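PDB 2YY5: tryptophan--tRNA ligase from Mycoplasma pneumoniae, which catalyses the ATP-dependent attachment of tryptophan to tRNA(Trp), releasing AMP and diphosphate, and is a homodimeric class I aminoacyl-tRNA synthetase. Local coordinates for residues 27-32 against 66-71; 256-261 against 296-301. The protein carries 1 engineered substitution. One frame throughout, in Å; residues are numbered along the deposited sequence.

Contact 1: residues 27-32 against 66-71; sequences QSLIEL and RTLLAV
CD2 of L29 meets CD2 of L68 at 4.1 Å, the apolar side-chain touch of this contact, and the two side chains cross at a slant. L29 points its CB toward segment 66-71. The CB bond of L68 points neither at the other segment nor away from it, but its chi1 of -64°, with CG anti to the carbonyl carbon, brings CD2 across to L29. A second touch lies near the surface. CD1 of I30 comes to 3.1 Å from V71 O, a methyl against a backbone carbonyl, a separation on which little can be built at this resolution. The extended chi2 of I30 (168°) reaches CD1 outward, and this atom also comes nearest the V71 side chain, 4.6 Å from its CG1. No hydrogen bond joins the two segments, so they are held by packing.

Backbone bonds set the positions of the contacting residues. S28 O accepts from both E31 N (3.1 Å) and L32 N (3.1 Å), which fixes the first turn of helix 29-35 and with it the bearings of L29 and I30. Further out, M26 and L80 also lie against L68, while Y22 and I302 pack on V71, so helix 19-26, strand 78-82 and helix 284-308 all adjoin the interface.

The sheet order 6-11, 37-42, 78-82, all parallel, makes the segments parts of two consecutive beta-alpha-beta crossovers: helix 29-35 lies between the first two strands and helix 54-71 between the last two. Such packing of neighbouring crossover helices belongs to the Rossmann-like catalytic domain of class I synthetases. Here the L68 side chain is about 9 Å from the bound tryptophanyl-adenylate analogue.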
ATOM      1  N   GLN B  27      28.622   9.038  -3.233  1.00 28.32           N
ATOM      2  CA  GLN B  27      29.767   9.735  -3.819  1.00 31.82           C
ATOM      3  C   GLN B  27      29.488  10.452  -5.141  1.00 32.42           C
ATOM      4  O   GLN B  27      30.012  11.542  -5.382  1.00 34.04           O
ATOM      5  CB  GLN B  27      30.941   8.762  -4.019  1.00 31.19           C
ATOM      6  CG  GLN B  27      32.012   9.285  -4.976  1.00 32.24           C
ATOM      7  CD  GLN B  27      33.152   8.315  -5.191  1.00 30.77           C
ATOM      8  OE1 GLN B  27      34.079   8.248  -4.388  1.00 33.60           O
ATOM      9  NE2 GLN B  27      33.086   7.551  -6.279  1.00 37.73           N
ATOM     10  N   SER B  28      28.676   9.847  -5.999  1.00 31.34           N
ATOM     11  CA  SER B  28      28.381  10.453  -7.290  1.00 35.42           C
ATOM     12  C   SER B  28      27.249  11.468  -7.221  1.00 34.79           C
ATOM     13  O   SER B  28      26.903  12.096  -8.221  1.00 42.00           O
ATOM     14  CB  SER B  28      28.039   9.368  -8.312  1.00 29.62           C
ATOM     15  OG  SER B  28      26.853   8.702  -7.953  1.00 33.59           O
ATOM     16  N   LEU B  29      26.680  11.632  -6.035  1.00 34.14           N
ATOM     17  CA  LEU B  29      25.582  12.569  -5.821  1.00 32.16           C
ATOM     18  C   LEU B  29      25.998  14.001  -6.126  1.00 32.80           C
ATOM     19  O   LEU B  29      25.197  14.797  -6.600  1.00 32.01           O
ATOM     20  CB  LEU B  29      25.115  12.478  -4.373  1.00 27.87           C
ATOM     21  CG  LEU B  29      23.664  12.097  -4.122  1.00 30.52           C
ATOM     22  CD1 LEU B  29      23.211  11.011  -5.082  1.00 25.42           C
ATOM     23  CD2 LEU B  29      23.542  11.655  -2.676  1.00 26.87           C
ATOM     24  N   ILE B  30      27.257  14.320  -5.845  1.00 33.98           N
ATOM     25  CA  ILE B  30      27.798  15.658  -6.068  1.00 35.81           C
ATOM     26  C   ILE B  30      27.957  16.024  -7.542  1.00 36.73           C
ATOM     27  O   ILE B  30      28.009  17.202  -7.892  1.00 38.02           O
ATOM     28  CB  ILE B  30      29.162  15.803  -5.375  1.00 37.04           C
ATOM     29  CG1 ILE B  30      28.983  15.636  -3.868  1.00 40.93           C
ATOM     30  CG2 ILE B  30      29.789  17.148  -5.714  1.00 32.69           C
ATOM     31  CD1 ILE B  30      30.277  15.483  -3.122  1.00 48.29           C
ATOM     32  N   GLU B  31      28.048  15.012  -8.396  1.00 35.71           N
ATOM     33  CA  GLU B  31      28.194  15.225  -9.826  1.00 35.85           C
ATOM     34  C   GLU B  31      26.792  15.360 -10.406  1.00 35.76           C
ATOM     35  O   GLU B  31      26.530  16.203 -11.267  1.00 31.93           O
ATOM     36  CB  GLU B  31      28.899  14.025 -10.467  1.00 45.07           C
ATOM     37  CG  GLU B  31      30.073  13.474  -9.662  1.00 55.75           C
ATOM     38  CD  GLU B  31      30.780  12.323 -10.367  1.00 65.58           C
ATOM     39  OE1 GLU B  31      31.703  11.724  -9.768  1.00 62.11           O
ATOM     40  OE2 GLU B  31      30.415  12.023 -11.526  1.00 73.42           O
ATOM     41  N   LEU B  32      25.892  14.520  -9.906  1.00 31.36           N
ATOM     42  CA  LEU B  32      24.505  14.499 -10.352  1.00 31.50           C
ATOM     43  C   LEU B  32      23.750  15.810 -10.153  1.00 28.31           C
ATOM     44  O   LEU B  32      23.145  16.325 -11.089  1.00 35.31           O
ATOM     45  CB  LEU B  32      23.750  13.352  -9.660  1.00 22.49           C
ATOM     46  CG  LEU B  32      24.096  11.961 -10.199  1.00 18.85           C
ATOM     47  CD1 LEU B  32      23.425  10.871  -9.387  1.00 19.39           C
ATOM     48  CD2 LEU B  32      23.657  11.889 -11.641  1.00 18.53           C
ATOM     49  N   ARG B  66      21.888  13.970   7.684  1.00 23.51           N
ATOM     50  CA  ARG B  66      23.153  14.600   8.022  1.00 20.90           C
ATOM     51  C   ARG B  66      24.299  14.020   7.191  1.00 24.61           C
ATOM     52  O   ARG B  66      25.163  14.758   6.718  1.00 24.82           O
ATOM     53  CB  ARG B  66      23.450  14.447   9.511  1.00 25.54           C
ATOM     54  CG  ARG B  66      22.695  15.438  10.388  1.00 32.18           C
ATOM     55  CD  ARG B  66      23.308  15.499  11.769  1.00 37.83           C
ATOM     56  NE  ARG B  66      23.389  14.179  12.383  1.00 40.55           N
ATOM     57  CZ  ARG B  66      24.090  13.907  13.477  1.00 44.51           C
ATOM     58  NH1 ARG B  66      24.107  12.674  13.968  1.00 43.97           N
ATOM     59  NH2 ARG B  66      24.783  14.868  14.076  1.00 48.64           N
ATOM     60  N   THR B  67      24.307  12.704   7.003  1.00 24.09           N
ATOM     61  CA  THR B  67      25.351  12.074   6.205  1.00 23.11           C
ATOM     62  C   THR B  67      25.325  12.598   4.767  1.00 23.14           C
ATOM     63  O   THR B  67      26.363  12.949   4.204  1.00 22.86           O
ATOM     64  CB  THR B  67      25.193  10.540   6.174  1.00 24.41           C
ATOM     65  OG1 THR B  67      25.400  10.008   7.490  1.00 27.52           O
ATOM     66  CG2 THR B  67      26.205   9.920   5.225  1.00 16.11           C
ATOM     67  N   LEU B  68      24.134  12.656   4.178  1.00 20.18           N
ATOM     68  CA  LEU B  68      23.990  13.132   2.806  1.00 21.92           C
ATOM     69  C   LEU B  68      24.467  14.570   2.647  1.00 20.18           C
ATOM     70  O   LEU B  68      25.023  14.937   1.613  1.00 21.70           O
ATOM     71  CB  LEU B  68      22.536  12.995   2.346  1.00 18.81           C
ATOM     72  CG  LEU B  68      22.040  11.549   2.269  1.00 16.24           C
ATOM     73  CD1 LEU B  68      20.591  11.512   1.811  1.00 16.25           C
ATOM     74  CD2 LEU B  68      22.930  10.766   1.307  1.00 19.84           C
ATOM     75  N   LEU B  69      24.248  15.382   3.676  1.00 25.02           N
ATOM     76  CA  LEU B  69      24.684  16.773   3.659  1.00 22.61           C
ATOM     77  C   LEU B  69      26.194  16.819   3.883  1.00 22.06           C
ATOM     78  O   LEU B  69      26.921  17.481   3.140  1.00 19.00           O
ATOM     79  CB  LEU B  69      23.967  17.568   4.754  1.00 25.36           C
ATOM     80  CG  LEU B  69      22.695  18.354   4.403  1.00 29.24           C
ATOM     81  CD1 LEU B  69      21.876  17.626   3.371  1.00 30.66           C
ATOM     82  CD2 LEU B  69      21.879  18.582   5.673  1.00 30.18           C
ATOM     83  N   ALA B  70      26.663  16.094   4.897  1.00 21.78           N
ATOM     84  CA  ALA B  70      28.089  16.060   5.220  1.00 20.85           C
ATOM     85  C   ALA B  70      28.868  15.590   4.012  1.00 22.44           C
ATOM     86  O   ALA B  70      30.062  15.846   3.880  1.00 25.47           O
ATOM     87  CB  ALA B  70      28.348  15.124   6.381  1.00 13.16           C
ATOM     88  N   VAL B  71      28.178  14.899   3.121  1.00 25.03           N
ATOM     89  CA  VAL B  71      28.819  14.377   1.939  1.00 25.16           C
ATOM     90  C   VAL B  71      28.816  15.342   0.766  1.00 28.86           C
ATOM     91  O   VAL B  71      29.637  15.212  -0.135  1.00 36.77           O
ATOM     92  CB  VAL B  71      28.180  13.041   1.566  1.00 21.61           C
ATOM     93  CG1 VAL B  71      28.371  12.749   0.102  1.00 23.24           C
ATOM     94  CG2 VAL B  71      28.811  11.948   2.420  1.00 18.05           C
TER

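Contact 2: residues 256-261 against 296-301; sequences KALLKE and VNLLVN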
ATOM      1  N   LYS B 256      40.827   2.935  -5.522  1.00 21.25           N
ATOM      2  CA  LYS B 256      40.767   3.819  -6.683  1.00 27.45           C
ATOM      3  C   LYS B 256      39.665   4.879  -6.552  1.00 25.60           C
ATOM      4  O   LYS B 256      39.869   6.045  -6.894  1.00 22.83           O
ATOM      5  CB  LYS B 256      40.557   3.014  -7.982  1.00 28.48           C
ATOM      6  CG  LYS B 256      40.611   3.901  -9.240  1.00 34.11           C
ATOM      7  CD  LYS B 256      40.743   3.126 -10.553  1.00 37.91           C
ATOM      8  CE  LYS B 256      39.419   2.534 -11.015  1.00 47.48           C
ATOM      9  NZ  LYS B 256      39.529   1.880 -12.351  1.00 48.56           N
ATOM     10  N   ALA B 257      38.503   4.460  -6.057  1.00 23.84           N
ATOM     11  CA  ALA B 257      37.364   5.351  -5.882  1.00 21.60           C
ATOM     12  C   ALA B 257      37.602   6.381  -4.774  1.00 24.56           C
ATOM     13  O   ALA B 257      37.135   7.521  -4.860  1.00 30.60           O
ATOM     14  CB  ALA B 257      36.107   4.527  -5.575  1.00  8.78           C
ATOM     15  N   LEU B 258      38.327   5.987  -3.734  1.00 23.80           N
ATOM     16  CA  LEU B 258      38.599   6.894  -2.626  1.00 21.69           C
ATOM     17  C   LEU B 258      39.636   7.956  -2.963  1.00 20.28           C
ATOM     18  O   LEU B 258      39.619   9.048  -2.402  1.00 20.06           O
ATOM     19  CB  LEU B 258      39.048   6.101  -1.401  1.00 24.11           C
ATOM     20  CG  LEU B 258      38.017   5.119  -0.846  1.00 19.83           C
ATOM     21  CD1 LEU B 258      38.587   4.453   0.410  1.00 22.12           C
ATOM     22  CD2 LEU B 258      36.715   5.853  -0.526  1.00  9.44           C
ATOM     23  N   LEU B 259      40.531   7.634  -3.890  1.00 21.18           N
ATOM     24  CA  LEU B 259      41.573   8.563  -4.293  1.00 22.32           C
ATOM     25  C   LEU B 259      41.046   9.780  -5.052  1.00 28.40           C
ATOM     26  O   LEU B 259      41.724  10.804  -5.114  1.00 34.40           O
ATOM     27  CB  LEU B 259      42.618   7.825  -5.122  1.00 20.57           C
ATOM     28  CG  LEU B 259      43.315   6.698  -4.348  1.00 24.01           C
ATOM     29  CD1 LEU B 259      44.262   5.937  -5.260  1.00 22.00           C
ATOM     30  CD2 LEU B 259      44.062   7.291  -3.161  1.00 27.06           C
ATOM     31  N   LYS B 260      39.841   9.676  -5.617  1.00 30.62           N
ATOM     32  CA  LYS B 260      39.227  10.783  -6.363  1.00 28.74           C
ATOM     33  C   LYS B 260      38.788  11.864  -5.377  1.00 28.63           C
ATOM     34  O   LYS B 260      38.581  13.019  -5.745  1.00 35.45           O
ATOM     35  CB  LYS B 260      37.974  10.325  -7.129  1.00 25.73           C
ATOM     36  CG  LYS B 260      38.029   8.937  -7.730  1.00 37.29           C
ATOM     37  CD  LYS B 260      36.640   8.461  -8.174  1.00 41.01           C
ATOM     38  CE  LYS B 260      36.176   9.156  -9.442  1.00 46.10           C
ATOM     39  NZ  LYS B 260      37.076   8.865 -10.596  1.00 52.33           N
ATOM     40  N   GLU B 261      38.632  11.474  -4.122  1.00 28.41           N
ATOM     41  CA  GLU B 261      38.187  12.389  -3.083  1.00 32.58           C
ATOM     42  C   GLU B 261      39.229  13.470  -2.769  1.00 32.25           C
ATOM     43  O   GLU B 261      40.430  13.200  -2.805  1.00 33.31           O
ATOM     44  CB  GLU B 261      37.875  11.587  -1.815  1.00 31.79           C
ATOM     45  CG  GLU B 261      36.748  12.160  -0.984  1.00 38.05           C
ATOM     46  CD  GLU B 261      35.377  11.822  -1.543  1.00 34.88           C
ATOM     47  OE1 GLU B 261      34.436  12.590  -1.272  1.00 38.50           O
ATOM     48  OE2 GLU B 261      35.236  10.790  -2.236  1.00 34.43           O
ATOM     49  N   VAL B 296      40.141   5.867   6.289  1.00 14.44           N
ATOM     50  CA  VAL B 296      40.080   6.644   7.523  1.00 17.71           C
ATOM     51  C   VAL B 296      39.891   8.116   7.174  1.00 21.03           C
ATOM     52  O   VAL B 296      39.008   8.777   7.710  1.00 24.30           O
ATOM     53  CB  VAL B 296      41.369   6.483   8.383  1.00 17.96           C
ATOM     54  CG1 VAL B 296      41.342   7.463   9.557  1.00 12.70           C
ATOM     55  CG2 VAL B 296      41.473   5.051   8.920  1.00 11.26           C
ATOM     56  N   ASN B 297      40.714   8.616   6.257  1.00 19.31           N
ATOM     57  CA  ASN B 297      40.623  10.003   5.829  1.00 20.88           C
ATOM     58  C   ASN B 297      39.195  10.370   5.456  1.00 20.37           C
ATOM     59  O   ASN B 297      38.672  11.381   5.917  1.00 26.35           O
ATOM     60  CB  ASN B 297      41.545  10.264   4.632  1.00 18.89           C
ATOM     61  CG  ASN B 297      43.016  10.293   5.019  1.00 23.50           C
ATOM     62  OD1 ASN B 297      43.380   9.998   6.165  1.00 19.71           O
ATOM     63  ND2 ASN B 297      43.872  10.644   4.062  1.00 20.91           N
ATOM     64  N   LEU B 298      38.569   9.550   4.622  1.00 20.86           N
ATOM     65  CA  LEU B 298      37.203   9.808   4.186  1.00 21.98           C
ATOM     66  C   LEU B 298      36.229   9.772   5.371  1.00 27.26           C
ATOM     67  O   LEU B 298      35.489  10.733   5.607  1.00 24.33           O
ATOM     68  CB  LEU B 298      36.797   8.784   3.118  1.00 23.03           C
ATOM     69  CG  LEU B 298      35.491   8.898   2.307  1.00 24.46           C
ATOM     70  CD1 LEU B 298      34.319   8.771   3.232  1.00 24.11           C
ATOM     71  CD2 LEU B 298      35.428  10.208   1.535  1.00 12.55           C
ATOM     72  N   LEU B 299      36.230   8.678   6.127  1.00 26.20           N
ATOM     73  CA  LEU B 299      35.319   8.567   7.262  1.00 29.66           C
ATOM     74  C   LEU B 299      35.463   9.719   8.257  1.00 33.93           C
ATOM     75  O   LEU B 299      34.465  10.329   8.657  1.00 33.98           O
ATOM     76  CB  LEU B 299      35.512   7.216   7.960  1.00 26.21           C
ATOM     77  CG  LEU B 299      34.735   6.032   7.365  1.00 25.41           C
ATOM     78  CD1 LEU B 299      34.559   6.196   5.879  1.00 24.79           C
ATOM     79  CD2 LEU B 299      35.470   4.749   7.651  1.00 27.65           C
ATOM     80  N   VAL B 300      36.701  10.023   8.645  1.00 33.88           N
ATOM     81  CA  VAL B 300      36.959  11.106   9.590  1.00 30.04           C
ATOM     82  C   VAL B 300      36.414  12.428   9.051  1.00 26.51           C
ATOM     83  O   VAL B 300      35.919  13.251   9.810  1.00 26.07           O
ATOM     84  CB  VAL B 300      38.479  11.219   9.893  1.00 25.19           C
ATOM     85  CG1 VAL B 300      38.792  12.498  10.659  1.00 15.07           C
ATOM     86  CG2 VAL B 300      38.919  10.018  10.709  1.00 20.37           C
ATOM     87  N   ASN B 301      36.482  12.612   7.737  1.00 30.35           N
ATOM     88  CA  ASN B 301      35.979  13.832   7.107  1.00 34.13           C
ATOM     89  C   ASN B 301      34.455  13.838   6.931  1.00 36.58           C
ATOM     90  O   ASN B 301      33.848  14.893   6.746  1.00 38.72           O
ATOM     91  CB  ASN B 301      36.664  14.048   5.754  1.00 35.03           C
ATOM     92  CG  ASN B 301      36.064  15.203   4.975  1.00 38.61           C
ATOM     93  OD1 ASN B 301      35.072  15.037   4.261  1.00 42.71           O
ATOM     94  ND2 ASN B 301      36.654  16.386   5.117  1.00 38.43           N
TER
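L298 receives two side chains from 256-261: its CD2 methyl meets E261, and its CG lies 4.3 Å from CD2 of L258. Their backbones are closest at L258 and L298, with CA atoms 7.5 Å apart.

In L298, CG stands anti to the backbone N (chi1 -171°), which turns the isobutyl group toward segment 256-261, and a chi2 of -64° settles the two methyls so that CD2 is the one that meets E261. The glutamate chain is bent at chi2 (79°), and the fold-back lays its carboxylate across the leucine. CD2 of L298 is 3.4 Å from CG and 3.5 Å from CD of E261, while OE1 and OE2 of E261 are equally far from it, at 3.8 Å each. The methyl therefore sits over the face of the carboxylate.

N264 spans the two helices nearby: its OD1 accepts from N297 ND2 and its ND2 donates to L258 O, which also receives E261 N. Across the segments themselves there is no hydrogen bond or ion pair, which implies that shape and van der Waals packing join them: leucine on leucine, and the CG and carboxylate face of E261 on a methyl.

From the N terminus, contact 1 closes first, bringing helix 29-35 against helix 54-71 over 33 intervening residues that include strand 37-42. Contact 2 follows much later and closes a wholly non-strand excursion of 34 residues between helices 246-259 and 284-308. The loops are in series, neither nested nor crossed. Their centres are nonetheless only 13 Å apart, on one side of the chain's centre, and Q27 of the first packs against E261 of the second. Helix 19-26 links them through Y22, which touches both V71 and L298, while I302, on helix 284-308, packs on V71. Nucleotide-binding fold and C-terminal helices are thus tied together near the ligand pocket.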